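Local atomic coordinates of putative transcription regulator (Lactobacillus plantarum WCFS1, PDB entry 3COL), a protein that probably acts as a TetR-family transcriptional regulator, binding DNA through an N-terminal helix-turn-helix domain and working as a dimer of all-helical subunits. Residues V61-T66 / I109-K114; V93-Y97 / Y180-F186; K145-Q149 / W190-D196. The contacts are given in a common frame with arbitrary orientation. Where two conformers were deposited one is given. Residues are numbered along the deposited sequence.

Interaction 1: V61-T66 / I109-K114; sequences VYARET and IIQQIK
Two helical segments, 61-66 and 109-114, pack side by side and run roughly antiparallel, with 139° between their N-to-C directions (signed crossing angle −139°) and axes 9.7 Å apart at closest approach. Tyr62 and Ile110 mark the register, their CA atoms 6.0 Å apart, and the joint buries 395 Å². The largest bump is the Tyr62 side chain (chi1 t, chi2 72°), which lies along the flank of the other helix over Ile110, Ile113 and Lys114: CE1 is 3.8 Å from Ile110 CG2, CD1 is 3.8 Å from Ile113 CG2, and the hydroxyl OH rests 3.2 Å from Lys114 CE, against the aliphatic part of that lysine. In return Ile110 (m, t) enters the hollow bordered by Tyr62, Glu65 and Thr66, bringing CG1 to 3.6 Å from Glu65 CB and CD1 to 3.9 Å from Thr66 CG2. Ile109 fills the next notch, between Val61 and Glu65; its CG2 lies 3.8 Å from both Val61 CG1 and Glu65 CG. Ile113 closes the row, CD1 4.4 Å from Val61 CG1. The interface is thus apolar interdigitation, to which Glu65 lends its methylenes while its carboxylate turns to Ser106, Arg68 and Arg64 (Arg64 NE to Glu65 OE2, 3.0 Å). In TetR-family proteins such packing couples the DNA-binding domain to the regulatory core, and the same is likely here. Helix 54-67 packs on both helix 106-117 and helix 11-26, which also meet each other through Gln112 and Ile23; Val61 touches Val19, and Arg64 forms a salt bridge with Asp17.

Interaction 2: V93-Y97 / Y180-F186; sequences VQQVY and YTFGDIF
Phe182, Tyr97 and Gln94 carry most of this contact between helical segment 93-97 and the start of helix 182-193. The segment axes cross steeply, 114° between N-to-C directions, and come within 11.0 Å; Gln94 and Phe182 have CA atoms 7.1 Å apart, Val93 and Phe186 7.7 Å. Phe182 (chi1 t, chi2 71°) presents its ring edge to the face of Tyr97 (chi1 t, chi2 91°) in a T-shaped stack, centroids 5.2 Å apart and planes at 66°, with Phe182 CD1 3.6 Å from Tyr97 CG. Phe182 CA adds a CH-pi contact 4.1 Å from the Tyr97 centroid. In a second CH-pi contact Gln94 CB covers one face of Phe182, 3.8 Å from the Phe182 ring centroid. Val93 CG1 extends the apolar patch to Phe186 CD1 at 3.8 Å, and Ile185 CG1 reaches Tyr97 CE1 at 3.9 Å. A water 2.4 Å from Tyr97 OH and 2.6 Å from Tyr180 O bridges the two. Thr181 is the N-cap, and Asp184 N to Thr181 OG1 and Thr181 N to Asp184 OD2, both 3.0 Å, form a capping box. Tyr180 and Ile185 also pack on Pro151 and Leu154 of the second subunit, consistent with the TetR-type dimer interface, in which the last helices of both subunits pair.

Interaction 3: K145-Q149 / W190-D196; sequences KVIKQ and WDAMKQD
Lys145, with positive phi (59°), ends the preceding helix in a Schellman motif and lays its carbonyl O 3.1 Å from Gln195 CB. Val146 follows: its O accepts from Gln195 N at 2.9 Å, and its CG1 touches the edge of the Trp190 ring at CH2, 4.0 Å away. Ile147, extended (phi/psi −118/164), faces Lys194 with CA atoms only 4.0 Å apart. The bonds on either side of this pair make it a single antiparallel bridge of the non-hydrogen-bonded type, formed where the chain leaves helix 182-193 at Lys194. The Ile147 side chain (chi1 p) sends CG2 to 3.7 Å from Trp190 CZ3 and 4.3 Å from CB of Met193, a selenomethionine. Lys148 N completes the bridge by donating to Met193 O at 2.8 Å, while its long side chain (m, t, t, p) curls over the helix end so that NZ donates to Ala192 O and Lys194 O, each at 2.8 Å. The same ammonium forms a salt bridge with Asp191 of the second subunit, and the reciprocal pair is present too. Gln149 N is joined through a water to Gln195 OE1, 2.8 Å and 3.0 Å from the water respectively. One buried lysine thus serves a carbonyl of the last helical turn, another just beyond it and a carboxylate across the dimer interface, which suggests that the fold of the C-terminal tail and the pairing of subunits are linked.

The three contacts step outward through an all-helical chain. Interaction 1 lies nearest the chain's centre (about 7 Å, centre to centre), joining helix 54-67 to helix 106-117; interaction 2 is about 15 Å and interaction 3 about 22 Å from it. Centres of interactions 1 and 2 are about 21 Å apart, of 2 and 3 about 17 Å, of 1 and 3 about 28 Å. Along the sequence, interaction 2 alternates with each of the others, while interaction 1 closes before 3 opens. Helix 182-193 serves both 2 and 3. All three touch the second subunit, interaction 1 through Gln111; it probably joins the DNA-binding part to the core, whereas 2 and 3 lie where the core pairs subunits.

Interaction 1: V61-T66 / I109-K114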
loop_
_atom_site.group_PDB
_atom_site.type_symbol
_atom_site.label_atom_id
_atom_site.label_comp_id
_atom_site.label_asym_id
_atom_site.label_seq_id
_atom_site.Cartn_x
_atom_site.Cartn_y
_atom_site.Cartn_z
ATOM N N VAL A 61 1.658 -17.568 -8.146
ATOM C CA VAL A 61 2.243 -16.885 -7.000
ATOM C C VAL A 61 1.210 -16.026 -6.246
ATOM O O VAL A 61 1.213 -15.984 -5.004
ATOM C CB VAL A 61 3.494 -16.053 -7.397
ATOM C CG1 VAL A 61 3.982 -15.217 -6.209
ATOM C CG2 VAL A 61 4.603 -17.005 -7.938
ATOM N N TYR A 62 0.347 -15.336 -6.978
ATOM C CA TYR A 62 -0.770 -14.614 -6.319
ATOM C C TYR A 62 -1.577 -15.542 -5.386
ATOM O O TYR A 62 -1.751 -15.225 -4.198
ATOM C CB TYR A 62 -1.683 -13.909 -7.320
ATOM C CG TYR A 62 -2.695 -12.966 -6.634
ATOM C CD1 TYR A 62 -2.281 -11.772 -6.074
ATOM C CD2 TYR A 62 -4.047 -13.313 -6.534
ATOM C CE1 TYR A 62 -3.173 -10.932 -5.441
ATOM C CE2 TYR A 62 -4.952 -12.485 -5.897
ATOM C CZ TYR A 62 -4.506 -11.297 -5.353
ATOM O OH TYR A 62 -5.404 -10.463 -4.719
ATOM N N ALA A 63 -2.034 -16.691 -5.910
ATOM C CA ALA A 63 -2.868 -17.601 -5.142
ATOM C C ALA A 63 -2.097 -18.235 -3.970
ATOM O O ALA A 63 -2.661 -18.418 -2.905
ATOM C CB ALA A 63 -3.488 -18.683 -6.044
ATOM N N ARG A 64 -0.815 -18.563 -4.174
ATOM C CA ARG A 64 0.049 -19.037 -3.100
ATOM C C ARG A 64 0.145 -18.055 -1.932
ATOM O O ARG A 64 -0.084 -18.444 -0.770
ATOM C CB ARG A 64 1.467 -19.320 -3.603
ATOM C CG ARG A 64 2.347 -20.071 -2.586
ATOM C CD ARG A 64 3.765 -20.250 -3.076
ATOM N NE ARG A 64 4.523 -19.002 -3.092
ATOM C CZ ARG A 64 5.840 -18.950 -3.310
ATOM N NH1 ARG A 64 6.523 -20.080 -3.525
ATOM N NH2 ARG A 64 6.473 -17.774 -3.311
ATOM N N GLU A 65 0.509 -16.809 -2.230
ATOM C CA GLU A 65 0.600 -15.791 -1.180
ATOM C C GLU A 65 -0.737 -15.563 -0.454
ATOM O O GLU A 65 -0.781 -15.637 0.768
ATOM C CB GLU A 65 1.166 -14.450 -1.705
ATOM C CG GLU A 65 2.622 -14.560 -2.242
ATOM C CD GLU A 65 3.537 -15.326 -1.303
ATOM O OE1 GLU A 65 3.677 -14.911 -0.119
ATOM O OE2 GLU A 65 4.106 -16.351 -1.734
ATOM N N THR A 66 -1.813 -15.305 -1.203
ATOM C CA THR A 66 -3.118 -15.040 -0.582
ATOM C C THR A 66 -3.643 -16.207 0.218
ATOM O O THR A 66 -4.192 -16.026 1.298
ATOM C CB THR A 66 -4.176 -14.559 -1.590
ATOM O OG1 THR A 66 -4.340 -15.524 -2.627
ATOM C CG2 THR A 66 -3.755 -13.255 -2.170
ATOM N N ILE A 109 4.405 -8.722 -2.281
ATOM C CA ILE A 109 4.222 -9.454 -3.537
ATOM C C ILE A 109 2.778 -9.311 -4.029
ATOM O O ILE A 109 2.560 -8.992 -5.203
ATOM C CB ILE A 109 4.586 -10.949 -3.369
ATOM C CG1 ILE A 109 6.116 -11.137 -3.249
ATOM C CG2 ILE A 109 4.008 -11.822 -4.530
ATOM C CD1 ILE A 109 6.494 -12.432 -2.547
ATOM N N ILE A 110 1.821 -9.577 -3.126
ATOM C CA ILE A 110 0.373 -9.454 -3.383
ATOM C C ILE A 110 0.049 -8.052 -3.901
ATOM O O ILE A 110 -0.611 -7.896 -4.920
ATOM C CB ILE A 110 -0.464 -9.747 -2.110
ATOM C CG1 ILE A 110 -0.376 -11.240 -1.714
ATOM C CG2 ILE A 110 -1.986 -9.314 -2.269
ATOM C CD1 ILE A 110 -0.850 -11.533 -0.305
ATOM N N GLN A 111 0.523 -7.038 -3.175
ATOM C CA GLN A 111 0.238 -5.660 -3.504
ATOM C C GLN A 111 0.732 -5.335 -4.903
ATOM O O GLN A 111 0.022 -4.683 -5.702
ATOM C CB GLN A 111 0.882 -4.745 -2.458
ATOM C CG GLN A 111 0.931 -3.280 -2.886
ATOM C CD GLN A 111 0.977 -2.364 -1.691
ATOM O OE1 GLN A 111 2.041 -2.157 -1.085
ATOM N NE2 GLN A 111 -0.181 -1.806 -1.331
ATOM N N GLN A 112 1.944 -5.784 -5.220
ATOM C CA GLN A 112 2.519 -5.557 -6.550
ATOM C C GLN A 112 1.706 -6.204 -7.663
ATOM O O GLN A 112 1.474 -5.582 -8.701
ATOM C CB GLN A 112 3.958 -6.078 -6.625
ATOM C CG GLN A 112 5.022 -5.038 -6.337
ATOM C CD GLN A 112 6.400 -5.648 -6.205
ATOM O OE1 GLN A 112 6.616 -6.548 -5.389
ATOM N NE2 GLN A 112 7.347 -5.147 -6.986
ATOM N N ILE A 113 1.307 -7.458 -7.458
ATOM C CA ILE A 113 0.490 -8.175 -8.451
ATOM C C ILE A 113 -0.862 -7.460 -8.613
ATOM O O ILE A 113 -1.289 -7.198 -9.730
ATOM C CB ILE A 113 0.289 -9.663 -8.092
ATOM C CG1 ILE A 113 1.649 -10.373 -8.066
ATOM C CG2 ILE A 113 -0.642 -10.323 -9.121
ATOM C CD1 ILE A 113 1.598 -11.823 -7.637
ATOM N N LYS A 114 -1.503 -7.128 -7.492
ATOM C CA LYS A 114 -2.753 -6.371 -7.514
ATOM C C LYS A 114 -2.660 -5.032 -8.263
ATOM O O LYS A 114 -3.536 -4.700 -9.075
ATOM C CB LYS A 114 -3.270 -6.177 -6.092
ATOM C CG LYS A 114 -4.195 -7.275 -5.651
ATOM C CD LYS A 114 -4.663 -7.057 -4.227
ATOM C CE LYS A 114 -6.156 -7.439 -4.099
ATOM N NZ LYS A 114 -6.668 -7.691 -2.681
#

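Interaction 2: V93-Y97 / Y180-F186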
loop_
_atom_site.group_PDB
_atom_site.type_symbol
_atom_site.label_atom_id
_atom_site.label_comp_id
_atom_site.label_asym_id
_atom_site.label_seq_id
_atom_site.Cartn_x
_atom_site.Cartn_y
_atom_site.Cartn_z
ATOM N N VAL A 93 -7.594 -9.870 12.247
ATOM C CA VAL A 93 -6.508 -8.945 12.129
ATOM C C VAL A 93 -5.264 -9.512 12.821
ATOM O O VAL A 93 -4.152 -9.299 12.365
ATOM C CB VAL A 93 -6.884 -7.549 12.696
ATOM C CG1 VAL A 93 -5.707 -6.577 12.544
ATOM C CG2 VAL A 93 -8.119 -6.996 11.957
ATOM N N GLN A 94 -5.448 -10.226 13.923
ATOM C CA GLN A 94 -4.295 -10.814 14.598
ATOM C C GLN A 94 -3.595 -11.883 13.732
ATOM O O GLN A 94 -2.359 -11.952 13.696
ATOM C CB GLN A 94 -4.680 -11.350 15.969
ATOM C CG GLN A 94 -3.620 -12.201 16.623
ATOM C CD GLN A 94 -3.636 -11.996 18.084
ATOM O OE1 GLN A 94 -4.688 -12.111 18.732
ATOM N NE2 GLN A 94 -2.483 -11.645 18.634
ATOM N N GLN A 95 -4.377 -12.701 13.037
ATOM C CA GLN A 95 -3.821 -13.637 12.041
ATOM C C GLN A 95 -3.067 -12.937 10.878
ATOM O O GLN A 95 -1.941 -13.313 10.546
ATOM C CB GLN A 95 -4.933 -14.558 11.502
ATOM C CG GLN A 95 -4.467 -15.640 10.506
ATOM C CD GLN A 95 -3.222 -16.422 10.966
ATOM O OE1 GLN A 95 -3.052 -16.736 12.154
ATOM N NE2 GLN A 95 -2.353 -16.752 10.008
ATOM N N VAL A 96 -3.664 -11.919 10.268
ATOM C CA VAL A 96 -2.965 -11.159 9.174
ATOM C C VAL A 96 -1.627 -10.626 9.696
ATOM O O VAL A 96 -0.601 -10.734 9.041
ATOM C CB VAL A 96 -3.852 -10.008 8.602
ATOM C CG1 VAL A 96 -3.088 -9.183 7.492
ATOM C CG2 VAL A 96 -5.165 -10.518 8.061
ATOM N N TYR A 97 -1.654 -10.067 10.898
ATOM C CA TYR A 97 -0.471 -9.553 11.590
ATOM C C TYR A 97 0.608 -10.609 11.782
ATOM O O TYR A 97 1.753 -10.404 11.353
ATOM C CB TYR A 97 -0.899 -8.938 12.933
ATOM C CG TYR A 97 0.194 -8.381 13.800
ATOM C CD1 TYR A 97 0.578 -7.042 13.703
ATOM C CD2 TYR A 97 0.828 -9.198 14.762
ATOM C CE1 TYR A 97 1.611 -6.521 14.542
ATOM C CE2 TYR A 97 1.842 -8.695 15.610
ATOM C CZ TYR A 97 2.227 -7.355 15.489
ATOM O OH TYR A 97 3.243 -6.864 16.306
ATOM N N TYR A 180 6.970 -3.015 19.248
ATOM C CA TYR A 180 5.505 -2.849 19.416
ATOM C C TYR A 180 4.836 -4.181 19.509
ATOM O O TYR A 180 5.315 -5.155 18.941
ATOM C CB TYR A 180 4.898 -2.075 18.220
ATOM C CG TYR A 180 5.533 -0.710 18.102
ATOM C CD1 TYR A 180 5.090 0.372 18.907
ATOM C CD2 TYR A 180 6.613 -0.506 17.217
ATOM C CE1 TYR A 180 5.708 1.617 18.827
ATOM C CE2 TYR A 180 7.232 0.741 17.122
ATOM C CZ TYR A 180 6.787 1.785 17.907
ATOM O OH TYR A 180 7.435 2.996 17.765
ATOM N N THR A 181 3.724 -4.238 20.225
ATOM C CA THR A 181 2.981 -5.467 20.371
ATOM C C THR A 181 1.832 -5.437 19.377
ATOM O O THR A 181 1.565 -4.396 18.738
ATOM C CB THR A 181 2.403 -5.574 21.783
ATOM O OG1 THR A 181 1.565 -4.438 22.017
ATOM C CG2 THR A 181 3.528 -5.608 22.828
ATOM N N PHE A 182 1.182 -6.582 19.201
ATOM C CA PHE A 182 -0.007 -6.609 18.386
ATOM C C PHE A 182 -1.004 -5.602 18.978
ATOM O O PHE A 182 -1.671 -4.923 18.250
ATOM C CB PHE A 182 -0.628 -8.011 18.355
ATOM C CG PHE A 182 -2.042 -8.019 17.783
ATOM C CD1 PHE A 182 -2.240 -7.797 16.424
ATOM C CD2 PHE A 182 -3.145 -8.228 18.602
ATOM C CE1 PHE A 182 -3.543 -7.766 15.873
ATOM C CE2 PHE A 182 -4.465 -8.212 18.051
ATOM C CZ PHE A 182 -4.646 -7.976 16.683
ATOM N N GLY A 183 -1.116 -5.546 20.307
ATOM C CA GLY A 183 -2.023 -4.632 20.957
ATOM C C GLY A 183 -1.745 -3.183 20.530
ATOM O O GLY A 183 -2.670 -2.409 20.321
ATOM N N ASP A 184 -0.476 -2.792 20.465
ATOM C CA ASP A 184 -0.147 -1.405 20.059
ATOM C C ASP A 184 -0.633 -1.087 18.620
ATOM O O ASP A 184 -1.211 -0.020 18.368
ATOM C CB ASP A 184 1.360 -1.137 20.113
ATOM C CG ASP A 184 1.934 -1.261 21.513
ATOM O OD1 ASP A 184 1.225 -0.930 22.495
ATOM O OD2 ASP A 184 3.100 -1.696 21.612
ATOM N N ILE A 185 -0.345 -1.993 17.686
ATOM C CA ILE A 185 -0.689 -1.791 16.283
ATOM C C ILE A 185 -2.200 -1.927 16.069
ATOM O O ILE A 185 -2.815 -1.140 15.324
ATOM C CB ILE A 185 0.072 -2.809 15.400
ATOM C CG1 ILE A 185 1.594 -2.758 15.647
ATOM C CG2 ILE A 185 -0.312 -2.647 13.906
ATOM C CD1 ILE A 185 2.229 -1.334 15.479
ATOM N N PHE A 186 -2.810 -2.925 16.721
ATOM C CA PHE A 186 -4.261 -3.150 16.626
ATOM C C PHE A 186 -5.028 -1.970 17.205
ATOM O O PHE A 186 -6.136 -1.708 16.780
ATOM C CB PHE A 186 -4.694 -4.433 17.364
ATOM C CG PHE A 186 -6.165 -4.793 17.142
ATOM C CD1 PHE A 186 -6.658 -5.016 15.847
ATOM C CD2 PHE A 186 -7.036 -4.908 18.202
ATOM C CE1 PHE A 186 -7.998 -5.328 15.636
ATOM C CE2 PHE A 186 -8.373 -5.241 18.003
ATOM C CZ PHE A 186 -8.857 -5.444 16.729
HETATM O O HOH W 1 5.534 -6.084 16.521
#

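Interaction 3: K145-Q149 / W190-D196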
loop_
_atom_site.group_PDB
_atom_site.type_symbol
_atom_site.label_atom_id
_atom_site.label_comp_id
_atom_site.label_asym_id
_atom_site.label_seq_id
_atom_site.Cartn_x
_atom_site.Cartn_y
_atom_site.Cartn_z
ATOM N N LYS A 145 -23.712 -1.822 13.114
ATOM C CA LYS A 145 -23.112 -0.574 13.547
ATOM C C LYS A 145 -21.937 -0.763 14.526
ATOM O O LYS A 145 -21.680 0.084 15.380
ATOM C CB LYS A 145 -24.178 0.417 14.046
ATOM C CG LYS A 145 -25.142 0.873 12.920
ATOM C CD LYS A 145 -25.701 2.294 13.168
ATOM C CE LYS A 145 -26.610 2.787 12.026
ATOM N NZ LYS A 145 -27.727 3.699 12.546
ATOM N N VAL A 146 -21.227 -1.873 14.354
ATOM C CA VAL A 146 -20.025 -2.169 15.121
ATOM C C VAL A 146 -18.812 -1.472 14.508
ATOM O O VAL A 146 -17.956 -0.934 15.229
ATOM C CB VAL A 146 -19.826 -3.685 15.207
ATOM C CG1 VAL A 146 -18.454 -4.038 15.700
ATOM C CG2 VAL A 146 -20.907 -4.289 16.162
ATOM N N ILE A 147 -18.705 -1.490 13.184
ATOM C CA ILE A 147 -17.643 -0.720 12.525
ATOM C C ILE A 147 -18.283 0.345 11.620
ATOM O O ILE A 147 -19.504 0.286 11.343
ATOM C CB ILE A 147 -16.651 -1.637 11.765
ATOM C CG1 ILE A 147 -17.349 -2.270 10.549
ATOM C CG2 ILE A 147 -15.991 -2.635 12.748
ATOM C CD1 ILE A 147 -16.494 -3.273 9.715
ATOM N N LYS A 148 -17.485 1.323 11.205
ATOM C CA LYS A 148 -17.953 2.479 10.445
ATOM C C LYS A 148 -18.714 2.162 9.152
ATOM O O LYS A 148 -18.394 1.198 8.446
ATOM C CB LYS A 148 -16.766 3.389 10.117
ATOM C CG LYS A 148 -16.133 4.040 11.376
ATOM C CD LYS A 148 -15.036 5.051 11.000
ATOM C CE LYS A 148 -14.550 5.870 12.194
ATOM N NZ LYS A 148 -13.737 4.962 13.108
ATOM N N GLN A 149 -19.715 2.983 8.830
ATOM C CA GLN A 149 -20.446 2.825 7.558
ATOM C C GLN A 149 -19.566 3.302 6.420
ATOM O O GLN A 149 -19.812 4.348 5.830
ATOM C CB GLN A 149 -21.776 3.630 7.555
ATOM C CG GLN A 149 -22.696 3.298 8.706
ATOM C CD GLN A 149 -23.148 1.853 8.681
ATOM O OE1 GLN A 149 -23.040 1.148 9.689
ATOM N NE2 GLN A 149 -23.622 1.388 7.508
ATOM N N TRP A 190 -8.048 -0.871 14.905
ATOM C CA TRP A 190 -9.392 -1.004 15.481
ATOM C C TRP A 190 -10.079 0.345 15.682
ATOM O O TRP A 190 -11.267 0.477 15.394
ATOM C CB TRP A 190 -9.378 -1.827 16.815
ATOM C CG TRP A 190 -10.778 -2.049 17.438
ATOM C CD1 TRP A 190 -11.187 -1.682 18.701
ATOM C CD2 TRP A 190 -11.935 -2.666 16.816
ATOM N NE1 TRP A 190 -12.495 -2.035 18.894
ATOM C CE2 TRP A 190 -12.988 -2.621 17.758
ATOM C CE3 TRP A 190 -12.187 -3.220 15.538
ATOM C CZ2 TRP A 190 -14.266 -3.143 17.483
ATOM C CZ3 TRP A 190 -13.447 -3.722 15.258
ATOM C CH2 TRP A 190 -14.482 -3.681 16.222
ATOM N N ASP A 191 -9.362 1.335 16.216
ATOM C CA ASP A 191 -9.884 2.734 16.236
ATOM C C ASP A 191 -10.334 3.220 14.839
ATOM O O ASP A 191 -11.404 3.848 14.695
ATOM C CB ASP A 191 -8.854 3.728 16.803
ATOM C CG ASP A 191 -8.637 3.551 18.298
ATOM O OD1 ASP A 191 -9.384 2.759 18.894
ATOM O OD2 ASP A 191 -7.727 4.195 18.874
ATOM N N ALA A 192 -9.488 2.972 13.837
ATOM C CA ALA A 192 -9.798 3.360 12.426
ATOM C C ALA A 192 -11.132 2.746 12.017
ATOM O O ALA A 192 -11.986 3.437 11.522
ATOM C CB ALA A 192 -8.737 2.869 11.507
HETATM N N MSE A 193 -11.303 1.449 12.264
HETATM C CA MSE A 193 -12.511 0.710 11.851
HETATM C C MSE A 193 -13.786 0.967 12.677
HETATM O O MSE A 193 -14.880 0.997 12.131
HETATM C CB MSE A 193 -12.246 -0.814 11.898
HETATM C CG MSE A 193 -11.086 -1.319 11.004
HETATM SE SE MSE A 193 -10.756 -3.195 11.292
HETATM C CE MSE A 193 -12.234 -3.998 10.287
ATOM N N LYS A 194 -13.659 1.061 13.990
ATOM C CA LYS A 194 -14.825 0.932 14.859
ATOM C C LYS A 194 -15.765 2.120 14.798
ATOM O O LYS A 194 -15.352 3.244 14.538
ATOM C CB LYS A 194 -14.442 0.575 16.301
ATOM C CG LYS A 194 -13.969 1.730 17.151
ATOM C CD LYS A 194 -13.786 1.281 18.600
ATOM C CE LYS A 194 -12.738 2.128 19.301
ATOM N NZ LYS A 194 -13.314 3.474 19.476
ATOM N N GLN A 195 -17.049 1.843 15.016
ATOM C CA GLN A 195 -18.095 2.835 14.852
ATOM C C GLN A 195 -18.011 3.894 15.978
ATOM O O GLN A 195 -17.971 3.547 17.149
ATOM C CB GLN A 195 -19.437 2.126 14.792
ATOM C CG GLN A 195 -20.660 3.005 15.055
ATOM C CD GLN A 195 -20.925 3.974 13.914
ATOM O OE1 GLN A 195 -21.030 3.574 12.746
ATOM N NE2 GLN A 195 -21.057 5.256 14.254
ATOM N N ASP A 196 -17.989 5.171 15.570
ATOM C CA ASP A 196 -17.547 6.370 16.339
ATOM C C ASP A 196 -16.035 6.700 16.190
ATOM O O ASP A 196 -15.209 6.037 16.828
ATOM C CB ASP A 196 -17.912 6.257 17.792
ATOM C CG ASP A 196 -19.403 6.401 18.034
ATOM O OD1 ASP A 196 -19.752 6.768 19.170
ATOM O OD2 ASP A 196 -20.206 6.150 17.106
ATOM O OXT ASP A 196 -15.595 7.624 15.467
HETATM O O HOH W 2 -20.334 5.268 10.414
#